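Local structure of penicillin-binding protein 2B (Streptococcus pneumoniae, 2WAD) at residues A[102-107]-A[175-180]; A[117-122]-A[169-174]; A[423-426]-A[431-434]; A[454-459]-A[507-512]. The protein probably forms peptide cross-links between neighbouring glycan strands of cell-wall peptidoglycan, as a penicillin-binding transpeptidase of the elongasome. All coordinates share one frame; numbering follows the deposited sequence.

Contact 1: residues A[102-107]-A[175-180]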
loop_
_atom_site.group_PDB
_atom_site.type_symbol
_atom_site.label_atom_id
_atom_site.label_comp_id
_atom_site.label_asym_id
_atom_site.label_seq_id
_atom_site.Cartn_x
_atom_site.Cartn_y
_atom_site.Cartn_z
ATOM N N THR A 102 44.886 4.140 7.353
ATOM C CA THR A 102 45.529 4.097 8.656
ATOM C C THR A 102 44.518 4.350 9.778
ATOM O O THR A 102 44.707 3.877 10.897
ATOM C CB THR A 102 46.751 5.040 8.748
ATOM O OG1 THR A 102 46.361 6.358 8.361
ATOM C CG2 THR A 102 47.843 4.603 7.789
ATOM N N TYR A 103 43.424 5.047 9.466
ATOM C CA TYR A 103 42.495 5.516 10.491
ATOM C C TYR A 103 41.180 4.735 10.553
ATOM O O TYR A 103 40.465 4.824 11.542
ATOM C CB TYR A 103 42.280 7.040 10.406
ATOM C CG TYR A 103 43.575 7.833 10.573
ATOM C CD1 TYR A 103 44.187 7.927 11.822
ATOM C CD2 TYR A 103 44.197 8.461 9.500
ATOM C CE1 TYR A 103 45.365 8.624 11.995
ATOM C CE2 TYR A 103 45.395 9.157 9.670
ATOM C CZ TYR A 103 45.960 9.249 10.928
ATOM O OH TYR A 103 47.144 9.908 11.170
ATOM N N VAL A 104 40.870 3.956 9.522
ATOM C CA VAL A 104 39.601 3.255 9.478
ATOM C C VAL A 104 39.861 1.774 9.249
ATOM O O VAL A 104 40.978 1.365 8.898
ATOM C CB VAL A 104 38.664 3.751 8.335
ATOM C CG1 VAL A 104 38.376 5.247 8.445
ATOM C CG2 VAL A 104 39.239 3.388 6.957
ATOM N N SER A 105 38.791 1.005 9.427
ATOM C CA SER A 105 38.779 -0.441 9.249
ATOM C C SER A 105 37.901 -0.825 8.065
ATOM O O SER A 105 36.734 -0.431 7.977
ATOM C CB SER A 105 38.229 -1.129 10.505
ATOM O OG SER A 105 39.286 -1.543 11.343
ATOM N N ILE A 106 38.487 -1.622 7.180
ATOM C CA ILE A 106 37.815 -2.180 6.013
ATOM C C ILE A 106 37.997 -3.692 6.091
ATOM O O ILE A 106 39.039 -4.224 5.712
ATOM C CB ILE A 106 38.437 -1.650 4.695
ATOM C CG1 ILE A 106 38.240 -0.134 4.562
ATOM C CG2 ILE A 106 37.895 -2.384 3.477
ATOM C CD1 ILE A 106 36.834 0.356 4.848
ATOM N N SER A 107 36.990 -4.389 6.602
ATOM C CA SER A 107 37.121 -5.830 6.784
ATOM C C SER A 107 36.451 -6.596 5.647
ATOM O O SER A 107 37.015 -7.547 5.108
ATOM C CB SER A 107 36.629 -6.284 8.167
ATOM O OG SER A 107 35.348 -5.758 8.476
ATOM N N ILE A 175 41.996 -0.348 -2.470
ATOM C CA ILE A 175 41.180 -0.358 -3.682
ATOM C C ILE A 175 39.729 -0.061 -3.361
ATOM O O ILE A 175 39.055 0.695 -4.065
ATOM C CB ILE A 175 41.278 -1.672 -4.466
ATOM C CG1 ILE A 175 42.729 -1.929 -4.869
ATOM C CG2 ILE A 175 40.397 -1.589 -5.709
ATOM C CD1 ILE A 175 42.893 -3.163 -5.733
ATOM N N TYR A 176 39.250 -0.643 -2.270
ATOM C CA TYR A 176 37.904 -0.341 -1.791
ATOM C C TYR A 176 37.675 1.140 -1.485
ATOM O O TYR A 176 36.678 1.721 -1.898
ATOM C CB TYR A 176 37.574 -1.200 -0.568
ATOM C CG TYR A 176 36.191 -0.937 -0.013
ATOM C CD1 TYR A 176 35.055 -1.340 -0.706
ATOM C CD2 TYR A 176 36.028 -0.273 1.193
ATOM C CE1 TYR A 176 33.783 -1.103 -0.193
ATOM C CE2 TYR A 176 34.781 -0.018 1.710
ATOM C CZ TYR A 176 33.663 -0.439 1.019
ATOM O OH TYR A 176 32.430 -0.176 1.556
ATOM N N LEU A 177 38.593 1.736 -0.734
ATOM C CA LEU A 177 38.544 3.152 -0.378
ATOM C C LEU A 177 38.580 4.088 -1.587
ATOM O O LEU A 177 37.712 4.959 -1.710
ATOM C CB LEU A 177 39.651 3.502 0.624
ATOM C CG LEU A 177 39.336 3.036 2.057
ATOM C CD1 LEU A 177 40.533 3.170 2.984
ATOM C CD2 LEU A 177 38.083 3.664 2.689
ATOM N N PHE A 178 39.570 3.910 -2.461
ATOM C CA PHE A 178 39.597 4.559 -3.776
ATOM C C PHE A 178 38.233 4.562 -4.491
ATOM O O PHE A 178 37.729 5.627 -4.870
ATOM C CB PHE A 178 40.644 3.864 -4.635
ATOM C CG PHE A 178 40.762 4.417 -6.022
ATOM C CD1 PHE A 178 41.754 5.329 -6.323
ATOM C CD2 PHE A 178 39.909 4.002 -7.032
ATOM C CE1 PHE A 178 41.886 5.840 -7.598
ATOM C CE2 PHE A 178 40.041 4.503 -8.318
ATOM C CZ PHE A 178 41.032 5.433 -8.598
ATOM N N SER A 179 37.620 3.385 -4.645
ATOM C CA SER A 179 36.335 3.279 -5.343
ATOM C C SER A 179 35.319 4.258 -4.743
ATOM O O SER A 179 34.614 4.978 -5.455
ATOM C CB SER A 179 35.800 1.837 -5.334
ATOM O OG SER A 179 36.848 0.895 -5.520
ATOM N N GLN A 180 35.259 4.297 -3.418
ATOM C CA GLN A 180 34.401 5.243 -2.714
ATOM C C GLN A 180 34.711 6.695 -3.100
ATOM O O GLN A 180 33.796 7.455 -3.399
ATOM C CB GLN A 180 34.583 5.063 -1.206
ATOM C CG GLN A 180 34.208 3.689 -0.680
ATOM C CD GLN A 180 32.716 3.521 -0.596
ATOM O OE1 GLN A 180 32.028 4.293 0.078
ATOM N NE2 GLN A 180 32.199 2.520 -1.299
#

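Contact 2: residues A[117-122]-A[169-174]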
loop_
_atom_site.group_PDB
_atom_site.type_symbol
_atom_site.label_atom_id
_atom_site.label_comp_id
_atom_site.label_asym_id
_atom_site.label_seq_id
_atom_site.Cartn_x
_atom_site.Cartn_y
_atom_site.Cartn_z
ATOM N N ALA A 117 39.300 -2.439 -12.526
ATOM C CA ALA A 117 39.904 -1.926 -13.752
ATOM C C ALA A 117 40.211 -0.435 -13.613
ATOM O O ALA A 117 41.223 0.053 -14.120
ATOM C CB ALA A 117 38.991 -2.177 -14.935
ATOM N N ASP A 118 39.324 0.263 -12.911
ATOM C CA ASP A 118 39.511 1.660 -12.549
ATOM C C ASP A 118 40.782 1.884 -11.743
ATOM O O ASP A 118 41.639 2.678 -12.139
ATOM C CB ASP A 118 38.298 2.170 -11.778
ATOM C CG ASP A 118 37.167 2.591 -12.694
ATOM O OD1 ASP A 118 37.371 2.648 -13.923
ATOM O OD2 ASP A 118 36.076 2.887 -12.175
ATOM N N TYR A 119 40.909 1.172 -10.623
ATOM C CA TYR A 119 42.112 1.249 -9.792
ATOM C C TYR A 119 43.364 0.931 -10.596
ATOM O O TYR A 119 44.396 1.590 -10.467
ATOM C CB TYR A 119 42.001 0.277 -8.614
ATOM C CG TYR A 119 43.223 0.272 -7.727
ATOM C CD1 TYR A 119 43.366 1.204 -6.709
ATOM C CD2 TYR A 119 44.233 -0.662 -7.904
ATOM C CE1 TYR A 119 44.482 1.208 -5.892
ATOM C CE2 TYR A 119 45.343 -0.676 -7.082
ATOM C CZ TYR A 119 45.462 0.266 -6.084
ATOM O OH TYR A 119 46.563 0.279 -5.262
ATOM N N TYR A 120 43.271 -0.091 -11.437
ATOM C CA TYR A 120 44.423 -0.547 -12.210
ATOM C C TYR A 120 44.886 0.511 -13.212
ATOM O O TYR A 120 46.088 0.719 -13.410
ATOM C CB TYR A 120 44.082 -1.867 -12.914
ATOM C CG TYR A 120 45.162 -2.361 -13.846
ATOM C CD1 TYR A 120 46.366 -2.843 -13.350
ATOM C CD2 TYR A 120 44.980 -2.341 -15.227
ATOM C CE1 TYR A 120 47.364 -3.284 -14.197
ATOM C CE2 TYR A 120 45.979 -2.780 -16.087
ATOM C CZ TYR A 120 47.159 -3.251 -15.565
ATOM O OH TYR A 120 48.143 -3.686 -16.416
ATOM N N LEU A 121 43.916 1.175 -13.837
ATOM C CA LEU A 121 44.192 2.190 -14.845
ATOM C C LEU A 121 44.651 3.511 -14.229
ATOM O O LEU A 121 45.163 4.389 -14.924
ATOM C CB LEU A 121 42.958 2.421 -15.721
ATOM C CG LEU A 121 42.437 1.249 -16.558
ATOM C CD1 LEU A 121 41.230 1.682 -17.358
ATOM C CD2 LEU A 121 43.518 0.668 -17.461
ATOM N N ALA A 122 44.473 3.636 -12.919
ATOM C CA ALA A 122 44.841 4.835 -12.187
ATOM C C ALA A 122 46.295 5.229 -12.386
ATOM O O ALA A 122 46.632 6.401 -12.291
ATOM C CB ALA A 122 44.549 4.657 -10.709
ATOM N N GLU A 169 45.547 -8.730 0.389
ATOM C CA GLU A 169 44.293 -8.419 1.063
ATOM C C GLU A 169 44.254 -6.981 1.580
ATOM O O GLU A 169 43.191 -6.354 1.621
ATOM C CB GLU A 169 44.030 -9.413 2.202
ATOM C CG GLU A 169 43.833 -10.868 1.765
ATOM C CD GLU A 169 42.668 -11.050 0.803
ATOM O OE1 GLU A 169 41.529 -10.668 1.154
ATOM O OE2 GLU A 169 42.895 -11.578 -0.310
ATOM N N ASP A 170 45.418 -6.468 1.967
ATOM C CA ASP A 170 45.569 -5.062 2.353
ATOM C C ASP A 170 45.373 -4.125 1.156
ATOM O O ASP A 170 44.690 -3.107 1.252
ATOM C CB ASP A 170 46.950 -4.816 2.972
ATOM C CG ASP A 170 47.052 -5.303 4.407
ATOM O OD1 ASP A 170 46.075 -5.895 4.930
ATOM O OD2 ASP A 170 48.129 -5.082 5.008
ATOM N N GLU A 171 45.997 -4.477 0.036
ATOM C CA GLU A 171 45.764 -3.806 -1.237
ATOM C C GLU A 171 44.269 -3.689 -1.520
ATOM O O GLU A 171 43.781 -2.612 -1.860
ATOM C CB GLU A 171 46.432 -4.592 -2.361
ATOM C CG GLU A 171 47.157 -3.732 -3.368
ATOM C CD GLU A 171 48.327 -4.452 -4.008
ATOM O OE1 GLU A 171 48.891 -5.389 -3.395
ATOM O OE2 GLU A 171 48.690 -4.062 -5.137
ATOM N N LYS A 172 43.538 -4.790 -1.360
ATOM C CA LYS A 172 42.107 -4.780 -1.627
ATOM C C LYS A 172 41.363 -3.700 -0.845
ATOM O O LYS A 172 40.303 -3.227 -1.265
ATOM C CB LYS A 172 41.481 -6.153 -1.381
ATOM C CG LYS A 172 41.768 -7.159 -2.486
ATOM C CD LYS A 172 40.839 -8.355 -2.391
ATOM C CE LYS A 172 41.170 -9.387 -3.456
ATOM N NZ LYS A 172 40.614 -10.717 -3.084
ATOM N N LYS A 173 41.934 -3.311 0.288
ATOM C CA LYS A 173 41.287 -2.365 1.188
ATOM C C LYS A 173 41.489 -0.944 0.698
ATOM O O LYS A 173 40.578 -0.121 0.790
ATOM C CB LYS A 173 41.848 -2.492 2.601
ATOM C CG LYS A 173 41.582 -3.835 3.271
ATOM C CD LYS A 173 42.196 -3.841 4.665
ATOM C CE LYS A 173 41.651 -4.979 5.503
ATOM N NZ LYS A 173 42.206 -4.888 6.876
ATOM N N GLU A 174 42.671 -0.655 0.162
ATOM C CA GLU A 174 42.853 0.656 -0.427
ATOM C C GLU A 174 42.055 0.751 -1.724
ATOM O O GLU A 174 41.439 1.785 -2.008
ATOM C CB GLU A 174 44.326 1.052 -0.554
ATOM C CG GLU A 174 45.085 0.435 -1.699
ATOM C CD GLU A 174 46.540 0.870 -1.711
ATOM O OE1 GLU A 174 47.079 1.268 -0.651
ATOM O OE2 GLU A 174 47.147 0.809 -2.797
#

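Contact 3: residues A[423-426]-A[431-434]. Unlike the reference sequence in segment 423-426: K426 (reference Thr).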
loop_
_atom_site.group_PDB
_atom_site.type_symbol
_atom_site.label_atom_id
_atom_site.label_comp_id
_atom_site.label_asym_id
_atom_site.label_seq_id
_atom_site.Cartn_x
_atom_site.Cartn_y
_atom_site.Cartn_z
ATOM N N SER A 423 -31.745 -21.143 -0.675
ATOM C CA SER A 423 -31.186 -20.163 0.248
ATOM C C SER A 423 -30.848 -20.896 1.546
ATOM O O SER A 423 -31.055 -22.103 1.634
ATOM C CB SER A 423 -32.197 -19.043 0.503
ATOM O OG SER A 423 -32.357 -18.253 -0.666
ATOM N N TRP A 424 -30.340 -20.184 2.543
ATOM C CA TRP A 424 -29.958 -20.806 3.811
ATOM C C TRP A 424 -31.144 -21.500 4.491
ATOM O O TRP A 424 -30.962 -22.477 5.198
ATOM C CB TRP A 424 -29.316 -19.775 4.748
ATOM C CG TRP A 424 -30.230 -18.676 5.236
ATOM C CD1 TRP A 424 -30.419 -17.438 4.665
ATOM C CD2 TRP A 424 -31.032 -18.689 6.426
ATOM N NE1 TRP A 424 -31.277 -16.684 5.435
ATOM C CE2 TRP A 424 -31.681 -17.436 6.512
ATOM C CE3 TRP A 424 -31.270 -19.640 7.426
ATOM C CZ2 TRP A 424 -32.544 -17.114 7.559
ATOM C CZ3 TRP A 424 -32.136 -19.305 8.473
ATOM C CH2 TRP A 424 -32.756 -18.054 8.527
ATOM N N TYR A 425 -32.354 -21.019 4.237
ATOM C CA TYR A 425 -33.564 -21.578 4.837
ATOM C C TYR A 425 -34.259 -22.712 4.055
ATOM O O TYR A 425 -35.295 -23.208 4.483
ATOM C CB TYR A 425 -34.554 -20.439 5.100
ATOM C CG TYR A 425 -34.669 -19.380 4.016
ATOM C CD1 TYR A 425 -34.007 -18.158 4.140
ATOM C CD2 TYR A 425 -35.468 -19.581 2.895
ATOM C CE1 TYR A 425 -34.116 -17.169 3.177
ATOM C CE2 TYR A 425 -35.593 -18.598 1.916
ATOM C CZ TYR A 425 -34.926 -17.389 2.067
ATOM O OH TYR A 425 -35.062 -16.403 1.104
ATOM N N LYS A 426 -33.696 -23.099 2.911
ATOM C CA LYS A 426 -34.163 -24.248 2.120
ATOM C C LYS A 426 -35.672 -24.261 1.883
ATOM O O LYS A 426 -36.233 -23.336 1.303
ATOM C CB LYS A 426 -33.735 -25.588 2.751
ATOM C CG LYS A 426 -32.300 -25.653 3.247
ATOM C CD LYS A 426 -31.365 -25.576 2.056
ATOM C CE LYS A 426 -29.899 -25.707 2.440
ATOM N NZ LYS A 426 -29.048 -25.440 1.244
ATOM N N SER A 431 -42.490 -21.887 -0.850
ATOM C CA SER A 431 -42.322 -20.770 -1.785
ATOM C C SER A 431 -43.209 -19.604 -1.366
ATOM O O SER A 431 -44.314 -19.793 -0.853
ATOM C CB SER A 431 -42.722 -21.202 -3.196
ATOM O OG SER A 431 -41.833 -22.210 -3.629
ATOM N N PHE A 432 -42.724 -18.389 -1.576
ATOM C CA PHE A 432 -43.446 -17.236 -1.077
ATOM C C PHE A 432 -42.986 -15.970 -1.787
ATOM O O PHE A 432 -41.875 -15.900 -2.308
ATOM C CB PHE A 432 -43.281 -17.110 0.450
ATOM C CG PHE A 432 -41.854 -17.017 0.896
ATOM C CD1 PHE A 432 -41.156 -18.159 1.276
ATOM C CD2 PHE A 432 -41.195 -15.792 0.909
ATOM C CE1 PHE A 432 -39.819 -18.091 1.667
ATOM C CE2 PHE A 432 -39.858 -15.710 1.303
ATOM C CZ PHE A 432 -39.164 -16.871 1.665
ATOM N N PRO A 433 -43.860 -14.961 -1.816
ATOM C CA PRO A 433 -43.516 -13.676 -2.407
ATOM C C PRO A 433 -42.505 -12.930 -1.542
ATOM O O PRO A 433 -42.512 -13.076 -0.311
ATOM C CB PRO A 433 -44.855 -12.938 -2.469
ATOM C CG PRO A 433 -45.687 -13.569 -1.391
ATOM C CD PRO A 433 -45.194 -14.977 -1.194
ATOM N N ILE A 434 -41.632 -12.172 -2.206
ATOM C CA ILE A 434 -40.534 -11.449 -1.571
ATOM C C ILE A 434 -40.202 -10.178 -2.377
ATOM O O ILE A 434 -40.021 -10.227 -3.592
ATOM C CB ILE A 434 -39.306 -12.402 -1.380
ATOM C CG1 ILE A 434 -38.323 -11.824 -0.376
ATOM C CG2 ILE A 434 -38.572 -12.707 -2.689
ATOM C CD1 ILE A 434 -37.202 -12.795 0.002
#

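Contact 4: residues A[454-459]-A[507-512]. Unlike the reference sequence in segment 454-459: I455 (reference Leu). Unlike the reference sequence in segment 507-512: N508 (reference Ser), F512 (reference Tyr).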
loop_
_atom_site.group_PDB
_atom_site.type_symbol
_atom_site.label_atom_id
_atom_site.label_comp_id
_atom_site.label_asym_id
_atom_site.label_seq_id
_atom_site.Cartn_x
_atom_site.Cartn_y
_atom_site.Cartn_z
ATOM N N GLY A 454 -32.346 -12.543 -15.714
ATOM C CA GLY A 454 -32.997 -11.451 -16.418
ATOM C C GLY A 454 -32.042 -10.494 -17.116
ATOM O O GLY A 454 -32.397 -9.860 -18.107
ATOM N N ILE A 455 -30.830 -10.347 -16.594
ATOM C CA ILE A 455 -29.803 -9.594 -17.307
ATOM C C ILE A 455 -29.395 -10.345 -18.581
ATOM O O ILE A 455 -28.922 -9.754 -19.552
ATOM C CB ILE A 455 -28.591 -9.368 -16.394
ATOM C CG1 ILE A 455 -29.009 -8.534 -15.166
ATOM C CG2 ILE A 455 -27.467 -8.669 -17.139
ATOM C CD1 ILE A 455 -27.937 -8.490 -14.075
ATOM N N MET A 456 -29.580 -11.660 -18.564
ATOM C CA MET A 456 -29.249 -12.497 -19.705
ATOM C C MET A 456 -30.438 -12.555 -20.683
ATOM O O MET A 456 -30.467 -13.382 -21.591
ATOM C CB MET A 456 -28.933 -13.892 -19.163
ATOM C CG MET A 456 -27.928 -14.693 -19.920
ATOM S SD MET A 456 -27.350 -16.113 -18.950
ATOM C CE MET A 456 -26.964 -17.172 -20.321
ATOM N N GLY A 457 -31.440 -11.704 -20.465
ATOM C CA GLY A 457 -32.622 -11.612 -21.323
ATOM C C GLY A 457 -33.686 -12.687 -21.154
ATOM O O GLY A 457 -34.524 -12.875 -22.038
ATOM N N GLN A 458 -33.692 -13.393 -20.026
ATOM C CA GLN A 458 -34.627 -14.511 -19.873
ATOM C C GLN A 458 -35.493 -14.438 -18.614
ATOM O O GLN A 458 -35.163 -13.749 -17.652
ATOM C CB GLN A 458 -33.878 -15.843 -19.984
ATOM C CG GLN A 458 -33.302 -16.085 -21.390
ATOM C CD GLN A 458 -32.489 -17.359 -21.518
ATOM O OE1 GLN A 458 -32.065 -17.944 -20.528
ATOM N NE2 GLN A 458 -32.264 -17.797 -22.749
ATOM N N THR A 459 -36.608 -15.155 -18.617
ATOM C CA THR A 459 -37.535 -15.161 -17.490
ATOM C C THR A 459 -37.568 -16.566 -16.904
ATOM O O THR A 459 -37.650 -17.529 -17.666
ATOM C CB THR A 459 -38.937 -14.745 -17.972
ATOM O OG1 THR A 459 -38.860 -13.403 -18.460
ATOM C CG2 THR A 459 -39.962 -14.775 -16.860
ATOM N N TYR A 507 -15.072 -18.443 -18.089
ATOM C CA TYR A 507 -16.150 -18.811 -17.163
ATOM C C TYR A 507 -17.324 -19.392 -17.932
ATOM O O TYR A 507 -17.470 -19.113 -19.116
ATOM C CB TYR A 507 -16.650 -17.581 -16.382
ATOM C CG TYR A 507 -17.015 -16.467 -17.327
ATOM C CD1 TYR A 507 -16.064 -15.534 -17.746
ATOM C CD2 TYR A 507 -18.300 -16.380 -17.850
ATOM C CE1 TYR A 507 -16.397 -14.533 -18.651
ATOM C CE2 TYR A 507 -18.636 -15.388 -18.752
ATOM C CZ TYR A 507 -17.675 -14.485 -19.162
ATOM O OH TYR A 507 -18.022 -13.508 -20.069
ATOM N N ASN A 508 -18.182 -20.153 -17.249
ATOM C CA ASN A 508 -19.415 -20.659 -17.833
ATOM C C ASN A 508 -20.686 -20.119 -17.159
ATOM O O ASN A 508 -20.630 -19.264 -16.283
ATOM C CB ASN A 508 -19.434 -22.191 -17.748
ATOM C CG ASN A 508 -19.359 -22.694 -16.316
ATOM O OD1 ASN A 508 -19.897 -22.077 -15.401
ATOM N ND2 ASN A 508 -18.679 -23.813 -16.115
ATOM N N PHE A 509 -21.837 -20.650 -17.565
ATOM C CA PHE A 509 -23.129 -20.195 -17.054
ATOM C C PHE A 509 -23.301 -20.381 -15.554
ATOM O O PHE A 509 -23.881 -19.515 -14.894
ATOM C CB PHE A 509 -24.281 -20.870 -17.806
ATOM C CG PHE A 509 -25.644 -20.598 -17.225
ATOM C CD1 PHE A 509 -26.271 -19.395 -17.446
ATOM C CD2 PHE A 509 -26.299 -21.563 -16.475
ATOM C CE1 PHE A 509 -27.527 -19.145 -16.898
ATOM C CE2 PHE A 509 -27.553 -21.338 -15.930
ATOM C CZ PHE A 509 -28.177 -20.122 -16.141
ATOM N N ALA A 510 -22.850 -21.519 -15.025
ATOM C CA ALA A 510 -22.940 -21.773 -13.588
ATOM C C ALA A 510 -22.127 -20.742 -12.796
ATOM O O ALA A 510 -22.563 -20.300 -11.719
ATOM C CB ALA A 510 -22.523 -23.236 -13.235
ATOM N N ASN A 511 -20.974 -20.341 -13.335
ATOM C CA ASN A 511 -20.150 -19.299 -12.733
ATOM C C ASN A 511 -20.825 -17.917 -12.667
ATOM O O ASN A 511 -20.744 -17.225 -11.653
ATOM C CB ASN A 511 -18.818 -19.147 -13.485
ATOM C CG ASN A 511 -17.948 -20.412 -13.464
ATOM O OD1 ASN A 511 -18.006 -21.265 -12.553
ATOM N ND2 ASN A 511 -17.110 -20.514 -14.491
ATOM N N PHE A 512 -21.456 -17.505 -13.766
ATOM C CA PHE A 512 -22.224 -16.269 -13.832
ATOM C C PHE A 512 -23.281 -16.253 -12.733
ATOM O O PHE A 512 -23.370 -15.290 -11.974
ATOM C CB PHE A 512 -22.878 -16.149 -15.224
ATOM C CG PHE A 512 -23.971 -15.103 -15.321
ATOM C CD1 PHE A 512 -23.691 -13.750 -15.214
ATOM C CD2 PHE A 512 -25.288 -15.484 -15.532
ATOM C CE1 PHE A 512 -24.694 -12.797 -15.327
ATOM C CE2 PHE A 512 -26.292 -14.541 -15.640
ATOM C CZ PHE A 512 -26.014 -13.197 -15.526
#

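Contact 1: residues A[102-107]-A[175-180]
I106 fits against two consecutive residues of a helix, Y176 and L177, and it divides its branches between them. Its CG2 methyl, which lies anti to the backbone N (chi1 of CG1 -64°), meets the Y176 ring obliquely, 3.6 Å from CD2. The other branch ends at CD1, which sits 3.8 Å from Y176 CE2 and 4.1 Å from L177 CD2, so this methyl bridges the ring and the leucine. V104 extends the apolar row: its CG2 approaches L177 CD1 at 4.2 Å, and the two side chains run past each other in opposite senses.

The loop 102-107, between helices 90-100 and 113-121, illustrates how an extended stretch can pack on a helix without entering a sheet. V104 and I106 point toward helix 169-182, while S105 between them points away. All of this lies in the N-terminal part of the protein, within the family's dimerisation domain. V104 also touches I205 of helix 199-208.

The polar contacts lie around this row. Y176 OH is hydrogen-bonded to K241 NZ, and S105 O accepts from T194 OG1. Within the helix, the carbonyl O of I175 is gripped twice, by S179 N at 3.1 Å and by S179 OG at 2.7 Å; the two donors reach it from opposite faces of the carbonyl plane.

Contact 2: residues A[117-122]-A[169-174]
The Y119 ring meets the E174 carboxylate at its edge, with E174 OE2 near the ring plane beyond the hydroxyl. One face of the ring carries I175, whose CD1 methyl lies over the rim, 3.6 Å from Y119 CD2. Ring and carboxylate are turned 55° against each other, and the two side chains cross at about a right angle. The link itself is a short hydrogen bond: Y119 OH donates to E174 OE2 at 2.6 Å, and OE2 accepts with the lone pair that faces away from the other carboxylate oxygen.

This is a partly exposed contact between helices 113-121 and 169-182 of the dimerisation domain, an example of two helices joined at the surface by a single polar bond. CA atoms of Y119 and E174 stand 9.4 Å apart, and both side chains must reach to close that gap. E174 does so with CG between its backbone N and carbonyl carbon (chi1 78°) and an extended chain beyond. E171, one turn earlier, adds a looser neighbour: its CG is 4.5 Å from Y119 OH. Helix 90-100 borders the site, with K94 against Y119 and K98 against E174.

Contact 3: residues A[423-426]-A[431-434]
Y425 reaches across to F432 and I434 from the third position of a type I turn, S423 to K426, which K426 N closes on S423 O at 3.1 Å. From CB the ring is set by a chi1 of 41°, which places CG between the backbone N and the carbonyl carbon. On one side CD1 rides 3.3 Å above the W424 indole, near its rim. One face of the phenol receives S423 CB. Along the other edge CE2 makes the aromatic contact, 4.0 Å from F432 CZ; F432 CZ comes obliquely to the tyrosine ring, whereas Y425 CE2 lies at the phenylalanine's edge, near its plane. At the tip OH passes I434 CD1 at 4.3 Å and is hydrogen-bonded to D410 OD2, which gives the hydroxyl a polar partner.

It is a case of a turn using one aromatic side chain to fasten itself to the strand that follows. Strand 432-434 pairs with strand 408-410 in a two-stranded antiparallel sheet of the transpeptidase domain. F432 and I434 bond through their backbones to D410 and L408, and helix 436-442 packs alongside, its Y442 touching both Y425 and I434.

Contact 4: residues A[454-459]-A[507-512]
N508, just before F509 and F512, the two rings that meet M456, caps the start of their helix: its OD1 accepts from N511 N at 2.9 Å, with the donor almost in line with the side-chain carbonyl (C=O...N 173°). The bond satisfies a backbone N-H of the first turn, the turn that carries F509 and leads into F512. Three residues apart, F509 and F512 come from the same side of the helix, each with CG anti to its backbone N, and both rings reach M456.

M456 SD touches both rings from the corner they form, a Met-aromatic contact with each. SD lies at the edge of F509, in its plane, 3.7 Å from CE1 and 84° off the ring normal. Toward F512 it approaches obliquely, at 49°, with SD 3.8 Å from CE2. An extended chain beyond CG carries the sulfur this far, and its methyl CE continues alongside F509, 3.7 Å from CD1.

M456 itself is the residue where helix 445-455 gives way, in a Schellman motif with G457 at positive phi. The end of one helix thus abuts the beginning of another, 509-515. A474 of helix 471-484 touches M456, A452 of helix 445-455 backs F512, and F415 meets F509 edge-to-face.

How the contacts relate
Contacts 1 and 2 form one continuous patch, with centres 10 Å apart: both use helix 169-182, and along the chain the segments of contact 2 fall between those of contact 1. F178, from the 175-180 segment, packs its CZ 4.2 Å from A122 CB of contact 2. Contacts 3 and 4 lie on the other side of the chain's centre in the transpeptidase domain; the nearest atoms of contacts 1 and 4 are about 54 Å apart. Between contacts 3 and 4 the nearest atoms are about 14 Å apart, without touching. Contact 3 lies beside the probable active site: the Y425 side chain is about 9 Å from that of S386, the probable acyl-ester serine.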